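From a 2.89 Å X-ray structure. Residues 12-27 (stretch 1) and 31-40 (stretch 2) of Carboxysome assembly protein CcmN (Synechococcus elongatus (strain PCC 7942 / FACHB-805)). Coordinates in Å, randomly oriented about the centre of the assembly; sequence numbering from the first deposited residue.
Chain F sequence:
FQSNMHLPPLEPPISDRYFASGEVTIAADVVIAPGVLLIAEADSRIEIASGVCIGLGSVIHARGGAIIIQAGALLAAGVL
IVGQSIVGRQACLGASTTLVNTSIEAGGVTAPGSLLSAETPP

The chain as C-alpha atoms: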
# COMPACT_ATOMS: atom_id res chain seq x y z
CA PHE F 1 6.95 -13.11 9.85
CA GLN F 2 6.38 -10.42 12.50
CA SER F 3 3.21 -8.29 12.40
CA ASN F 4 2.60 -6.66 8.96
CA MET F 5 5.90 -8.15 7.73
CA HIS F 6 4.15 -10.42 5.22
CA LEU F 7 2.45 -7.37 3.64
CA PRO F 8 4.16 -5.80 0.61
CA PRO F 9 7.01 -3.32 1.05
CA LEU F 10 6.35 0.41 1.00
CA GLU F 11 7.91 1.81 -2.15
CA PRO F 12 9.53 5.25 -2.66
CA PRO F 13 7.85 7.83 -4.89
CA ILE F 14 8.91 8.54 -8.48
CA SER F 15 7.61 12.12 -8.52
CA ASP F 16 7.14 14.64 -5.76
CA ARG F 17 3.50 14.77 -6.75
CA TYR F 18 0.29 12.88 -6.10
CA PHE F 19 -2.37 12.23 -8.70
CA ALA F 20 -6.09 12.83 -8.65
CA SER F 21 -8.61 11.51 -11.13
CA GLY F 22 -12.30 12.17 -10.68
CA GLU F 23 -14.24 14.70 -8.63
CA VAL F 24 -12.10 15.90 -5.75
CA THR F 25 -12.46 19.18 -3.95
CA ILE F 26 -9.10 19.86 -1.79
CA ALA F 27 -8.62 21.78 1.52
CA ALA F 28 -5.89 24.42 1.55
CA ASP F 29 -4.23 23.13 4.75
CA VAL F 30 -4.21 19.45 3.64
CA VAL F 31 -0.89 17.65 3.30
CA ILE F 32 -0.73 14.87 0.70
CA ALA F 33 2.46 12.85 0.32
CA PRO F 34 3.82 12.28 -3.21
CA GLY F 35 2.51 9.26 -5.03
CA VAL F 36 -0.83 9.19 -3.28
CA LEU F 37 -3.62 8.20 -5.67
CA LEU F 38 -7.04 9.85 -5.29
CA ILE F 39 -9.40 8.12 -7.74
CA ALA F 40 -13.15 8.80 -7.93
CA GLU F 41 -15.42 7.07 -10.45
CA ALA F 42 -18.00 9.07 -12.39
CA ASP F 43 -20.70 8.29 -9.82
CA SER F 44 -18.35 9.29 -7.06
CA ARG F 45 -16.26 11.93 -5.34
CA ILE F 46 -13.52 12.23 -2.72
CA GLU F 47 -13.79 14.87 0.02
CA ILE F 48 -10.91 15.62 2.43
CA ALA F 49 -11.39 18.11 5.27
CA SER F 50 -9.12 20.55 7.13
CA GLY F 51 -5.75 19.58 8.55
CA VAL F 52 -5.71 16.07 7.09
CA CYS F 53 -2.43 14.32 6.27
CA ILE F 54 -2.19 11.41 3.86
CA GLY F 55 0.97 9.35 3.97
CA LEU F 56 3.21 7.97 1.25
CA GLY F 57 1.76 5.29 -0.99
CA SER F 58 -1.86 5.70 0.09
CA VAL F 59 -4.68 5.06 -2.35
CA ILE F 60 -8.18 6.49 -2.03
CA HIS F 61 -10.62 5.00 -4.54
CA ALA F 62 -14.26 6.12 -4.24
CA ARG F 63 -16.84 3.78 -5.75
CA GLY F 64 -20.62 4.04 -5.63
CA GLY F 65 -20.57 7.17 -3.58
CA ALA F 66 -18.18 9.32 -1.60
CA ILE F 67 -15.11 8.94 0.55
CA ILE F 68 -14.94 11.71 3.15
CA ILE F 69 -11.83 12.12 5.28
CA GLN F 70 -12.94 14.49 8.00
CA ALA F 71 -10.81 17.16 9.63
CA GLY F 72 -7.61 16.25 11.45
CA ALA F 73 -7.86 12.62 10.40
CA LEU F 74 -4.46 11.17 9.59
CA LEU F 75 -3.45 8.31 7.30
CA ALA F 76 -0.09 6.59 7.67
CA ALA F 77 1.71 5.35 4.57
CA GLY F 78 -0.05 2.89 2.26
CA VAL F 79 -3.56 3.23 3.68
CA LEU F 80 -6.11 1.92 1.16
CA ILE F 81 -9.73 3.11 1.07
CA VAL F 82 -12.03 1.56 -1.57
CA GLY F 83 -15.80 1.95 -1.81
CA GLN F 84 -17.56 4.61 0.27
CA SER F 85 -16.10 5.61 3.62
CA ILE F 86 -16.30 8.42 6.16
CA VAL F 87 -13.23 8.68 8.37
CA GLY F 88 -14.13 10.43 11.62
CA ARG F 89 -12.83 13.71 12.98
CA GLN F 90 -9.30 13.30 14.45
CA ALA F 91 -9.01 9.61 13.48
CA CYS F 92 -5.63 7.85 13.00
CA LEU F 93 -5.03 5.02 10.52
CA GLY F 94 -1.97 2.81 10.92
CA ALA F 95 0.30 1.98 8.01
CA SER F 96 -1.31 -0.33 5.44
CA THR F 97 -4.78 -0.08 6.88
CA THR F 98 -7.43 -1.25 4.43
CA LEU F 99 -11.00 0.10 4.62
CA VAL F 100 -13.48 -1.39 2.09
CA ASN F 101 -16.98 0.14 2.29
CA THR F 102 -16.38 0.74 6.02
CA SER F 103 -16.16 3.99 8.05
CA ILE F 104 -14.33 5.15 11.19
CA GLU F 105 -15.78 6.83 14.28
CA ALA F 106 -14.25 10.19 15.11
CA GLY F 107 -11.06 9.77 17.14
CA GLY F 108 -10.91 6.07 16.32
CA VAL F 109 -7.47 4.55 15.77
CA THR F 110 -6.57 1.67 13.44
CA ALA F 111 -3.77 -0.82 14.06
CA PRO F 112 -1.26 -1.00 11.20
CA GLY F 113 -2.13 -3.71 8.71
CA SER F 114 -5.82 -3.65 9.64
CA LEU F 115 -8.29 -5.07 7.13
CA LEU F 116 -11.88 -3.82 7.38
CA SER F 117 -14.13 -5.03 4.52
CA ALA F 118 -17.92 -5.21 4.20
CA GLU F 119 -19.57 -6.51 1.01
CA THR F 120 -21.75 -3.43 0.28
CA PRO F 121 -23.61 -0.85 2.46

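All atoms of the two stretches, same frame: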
# COMPACT_ATOMS: atom_id res chain seq x y z
N PRO F 12 9.29 3.80 -2.55
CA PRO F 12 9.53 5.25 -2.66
C PRO F 12 8.68 5.86 -3.75
O PRO F 12 8.15 5.15 -4.61
CB PRO F 12 11.03 5.32 -3.04
CG PRO F 12 11.57 4.00 -2.84
CD PRO F 12 10.47 3.02 -2.98
N PRO F 13 8.52 7.18 -3.76
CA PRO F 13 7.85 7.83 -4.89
C PRO F 13 8.81 8.06 -6.05
O PRO F 13 10.03 8.11 -5.88
CB PRO F 13 7.37 9.16 -4.30
CG PRO F 13 8.32 9.44 -3.20
CD PRO F 13 8.67 8.11 -2.62
N ILE F 14 8.22 8.17 -7.24
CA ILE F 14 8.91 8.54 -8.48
C ILE F 14 8.83 10.03 -8.77
O ILE F 14 9.79 10.61 -9.29
CB ILE F 14 8.34 7.70 -9.65
CG1 ILE F 14 6.80 7.67 -9.58
CG2 ILE F 14 9.05 6.38 -9.80
CD1 ILE F 14 6.12 6.91 -10.72
N SER F 15 7.71 10.67 -8.46
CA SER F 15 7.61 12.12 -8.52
C SER F 15 7.61 12.67 -7.10
O SER F 15 7.68 11.93 -6.12
CB SER F 15 6.34 12.55 -9.26
OG SER F 15 5.17 11.99 -8.66
N ASP F 16 7.53 13.99 -7.00
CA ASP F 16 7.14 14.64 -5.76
C ASP F 16 5.68 15.05 -5.79
O ASP F 16 5.28 15.98 -5.09
CB ASP F 16 8.02 15.85 -5.49
CG ASP F 16 7.78 16.97 -6.48
OD1 ASP F 16 7.09 16.76 -7.51
OD2 ASP F 16 8.32 18.07 -6.21
N ARG F 17 4.88 14.39 -6.62
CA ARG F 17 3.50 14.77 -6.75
C ARG F 17 2.59 13.55 -6.66
O ARG F 17 2.97 12.43 -7.03
CB ARG F 17 3.24 15.54 -8.05
CG ARG F 17 3.53 14.85 -9.30
CD ARG F 17 3.86 15.91 -10.32
NE ARG F 17 5.10 16.60 -9.97
CZ ARG F 17 5.84 17.31 -10.82
NH1 ARG F 17 5.46 17.43 -12.10
NH2 ARG F 17 6.95 17.92 -10.40
N TYR F 18 1.41 13.80 -6.10
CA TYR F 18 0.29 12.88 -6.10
C TYR F 18 -0.60 13.14 -7.30
O TYR F 18 -0.42 14.11 -8.04
CB TYR F 18 -0.52 13.01 -4.82
CG TYR F 18 -1.18 14.36 -4.57
CD1 TYR F 18 -0.49 15.39 -3.95
CD2 TYR F 18 -2.52 14.58 -4.92
CE1 TYR F 18 -1.09 16.60 -3.69
CE2 TYR F 18 -3.13 15.77 -4.66
CZ TYR F 18 -2.41 16.79 -4.05
OH TYR F 18 -3.01 18.00 -3.79
N PHE F 19 -1.57 12.26 -7.48
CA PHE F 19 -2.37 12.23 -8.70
C PHE F 19 -3.82 12.05 -8.33
O PHE F 19 -4.19 11.08 -7.66
CB PHE F 19 -1.91 11.08 -9.59
CG PHE F 19 -2.90 10.71 -10.66
CD1 PHE F 19 -3.96 9.83 -10.40
CD2 PHE F 19 -2.74 11.19 -11.94
CE1 PHE F 19 -4.85 9.46 -11.39
CE2 PHE F 19 -3.61 10.81 -12.92
CZ PHE F 19 -4.68 9.95 -12.65
N ALA F 20 -4.66 12.96 -8.81
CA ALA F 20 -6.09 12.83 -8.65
C ALA F 20 -6.74 12.53 -9.99
O ALA F 20 -6.29 13.01 -11.04
CB ALA F 20 -6.68 14.08 -8.03
N SER F 21 -7.77 11.72 -9.96
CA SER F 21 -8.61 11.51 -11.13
C SER F 21 -10.02 11.34 -10.61
O SER F 21 -10.27 10.41 -9.82
CB SER F 21 -8.17 10.29 -11.93
OG SER F 21 -8.77 10.30 -13.20
N GLY F 22 -10.90 12.24 -11.03
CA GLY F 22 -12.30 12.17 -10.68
C GLY F 22 -12.76 13.50 -10.14
O GLY F 22 -12.24 14.55 -10.53
N GLU F 23 -13.73 13.48 -9.23
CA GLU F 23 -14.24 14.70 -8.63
C GLU F 23 -13.71 14.81 -7.20
O GLU F 23 -14.18 14.13 -6.27
CB GLU F 23 -15.77 14.71 -8.69
CG GLU F 23 -16.38 15.94 -8.06
CD GLU F 23 -17.71 16.26 -8.71
OE1 GLU F 23 -18.67 16.60 -7.96
OE2 GLU F 23 -17.78 16.15 -9.96
N VAL F 24 -12.73 15.68 -7.04
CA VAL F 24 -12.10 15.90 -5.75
C VAL F 24 -12.11 17.40 -5.49
O VAL F 24 -11.95 18.21 -6.40
CB VAL F 24 -10.65 15.35 -5.72
CG1 VAL F 24 -10.07 15.42 -4.32
CG2 VAL F 24 -10.62 13.94 -6.21
N THR F 25 -12.25 17.79 -4.26
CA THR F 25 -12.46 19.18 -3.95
C THR F 25 -11.46 19.59 -2.87
O THR F 25 -11.99 19.68 -1.77
CB THR F 25 -13.88 19.48 -3.47
OG1 THR F 25 -14.10 18.96 -2.13
CG2 THR F 25 -14.99 18.68 -4.22
N ILE F 26 -10.08 19.96 -2.96
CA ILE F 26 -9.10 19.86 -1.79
C ILE F 26 -8.98 21.08 -0.86
O ILE F 26 -9.07 22.22 -1.27
CB ILE F 26 -7.74 19.39 -2.31
CG1 ILE F 26 -7.81 18.06 -3.03
CG2 ILE F 26 -6.71 19.20 -1.19
CD1 ILE F 26 -6.37 17.53 -3.67
N ALA F 27 -8.68 20.79 0.43
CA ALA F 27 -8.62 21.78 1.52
C ALA F 27 -7.22 22.37 1.68
O ALA F 27 -6.22 21.66 1.75
CB ALA F 27 -9.10 21.21 2.84
N VAL F 31 -2.22 18.09 3.68
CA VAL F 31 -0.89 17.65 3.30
C VAL F 31 -1.02 16.27 2.69
O VAL F 31 -1.46 15.33 3.36
CB VAL F 31 0.04 17.62 4.52
CG1 VAL F 31 1.49 17.30 4.10
CG2 VAL F 31 -0.08 18.92 5.32
N ILE F 32 -0.66 16.14 1.41
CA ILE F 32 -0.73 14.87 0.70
C ILE F 32 0.67 14.49 0.26
O ILE F 32 1.31 15.23 -0.50
CB ILE F 32 -1.66 14.92 -0.52
CG1 ILE F 32 -3.10 15.25 -0.10
CG2 ILE F 32 -1.58 13.60 -1.29
CD1 ILE F 32 -3.95 15.81 -1.22
N ALA F 33 1.13 13.31 0.70
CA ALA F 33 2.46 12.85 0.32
C ALA F 33 2.52 12.53 -1.18
O ALA F 33 1.49 12.22 -1.80
CB ALA F 33 2.85 11.61 1.11
N PRO F 34 3.70 12.60 -1.78
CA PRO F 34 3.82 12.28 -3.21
C PRO F 34 3.49 10.83 -3.51
O PRO F 34 3.79 9.92 -2.72
CB PRO F 34 5.29 12.59 -3.51
CG PRO F 34 5.67 13.58 -2.48
CD PRO F 34 4.94 13.19 -1.24
N GLY F 35 2.86 10.61 -4.66
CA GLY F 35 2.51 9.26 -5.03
C GLY F 35 1.22 8.75 -4.45
O GLY F 35 0.86 7.59 -4.68
N VAL F 36 0.51 9.58 -3.69
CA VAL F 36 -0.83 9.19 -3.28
C VAL F 36 -1.79 9.29 -4.47
O VAL F 36 -1.65 10.15 -5.35
CB VAL F 36 -1.28 10.03 -2.09
CG1 VAL F 36 -2.77 9.86 -1.85
CG2 VAL F 36 -0.49 9.61 -0.87
N LEU F 37 -2.74 8.36 -4.53
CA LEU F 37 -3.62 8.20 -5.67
C LEU F 37 -5.04 8.40 -5.20
O LEU F 37 -5.60 7.52 -4.53
CB LEU F 37 -3.43 6.83 -6.30
CG LEU F 37 -1.99 6.58 -6.72
CD1 LEU F 37 -1.79 5.13 -7.14
CD2 LEU F 37 -1.70 7.55 -7.84
N LEU F 38 -5.63 9.56 -5.55
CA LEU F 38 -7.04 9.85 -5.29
C LEU F 38 -7.84 9.61 -6.56
O LEU F 38 -7.76 10.38 -7.52
CB LEU F 38 -7.23 11.29 -4.82
CG LEU F 38 -6.24 11.69 -3.74
CD1 LEU F 38 -6.54 13.07 -3.20
CD2 LEU F 38 -6.28 10.68 -2.63
N ILE F 39 -8.62 8.53 -6.58
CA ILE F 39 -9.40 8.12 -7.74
C ILE F 39 -10.87 8.12 -7.34
O ILE F 39 -11.24 7.55 -6.31
CB ILE F 39 -8.96 6.74 -8.26
CG1 ILE F 39 -7.52 6.82 -8.73
CG2 ILE F 39 -9.83 6.27 -9.41
CD1 ILE F 39 -6.56 6.54 -7.66
N ALA F 40 -11.70 8.78 -8.15
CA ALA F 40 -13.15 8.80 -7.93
C ALA F 40 -13.84 8.49 -9.25
O ALA F 40 -13.62 9.18 -10.25
CB ALA F 40 -13.62 10.14 -7.35

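Parallel β-strands that follow one another closely in sequence pair mainly through their backbones, and the side chains then finish the seam. The two stretches of CcmN illustrate the principle. Strand 19-21 and strand 37-40 run parallel, their directions differing by only 1° and their axes approaching to 4.7 Å, and contact between the stretches buries 751 Å² in all.

The hydrogen bonds form a ladder that alternates in direction, as a parallel pairing requires. Gly35 N donates to Arg17 O (3.0 Å), Phe19 N to Val36 O (3.0 Å), Leu38 N to Phe19 O (3.0 Å), Ser21 N to Leu38 O (2.8 Å) and Ala40 N to Ser21 O (2.7 Å). Phe19 and Ser21 thus use both backbone polar groups toward stretch 2, while Leu38 does the same in return. Beside the rungs lie CA-H...O contacts: Ala20 CA to Leu38 O and Ile39 CA to Ser21 O are both 3.2 Å, and past the last rung Gly22 CA approaches Ala40 O at 3.3 Å. At Gly22 the absence of a side chain is essential, since an ideal CB would stand 2.2 Å from Ala40 O, and its backbone angles themselves call for glycine.

The ladder begins at a type II turn from Ala33 to Val36, closed by a weak bond from Val36 N to Ala33 O (3.4 Å). Gly35 has a positive phi of 84°, and its backbone angles likewise favour glycine. Before it, the rigid ring of Pro34 packs against the chain leading into the strand: its CB is 3.4 Å from Asp16 C and 4.1 Å from Pro13 CB. That loop is braced internally, with Ser15 OG donating to Arg17 O (2.8 Å) and a salt bridge joining Arg17 NH2 to Asp16 OD1 (3.1 Å).

Apolar packing completes the contact. Tyr18, with chi1 near +63° (p), lays one ring face against Ile32: CG2 of Ile32 sits 3.6 Å from the centroid of the Tyr18 ring in a CH-pi contact, and Tyr18 CZ lies 3.4 Å from Ile32 CD1. Ile26 CD1 reaches the same Ile32 CD1 at 3.8 Å, so this branched side chain meets two partners. Leu38, heavily covered, shares a sheet face with Ala20 (Ala20 CB to Leu38 CB, 4.3 Å), and its CD1 lies 4.4 Å from Val24 CG1. On the other face, Phe19 CB meets Leu37 CD2 at 3.9 Å, and Ser21 pairs in register with Ile39.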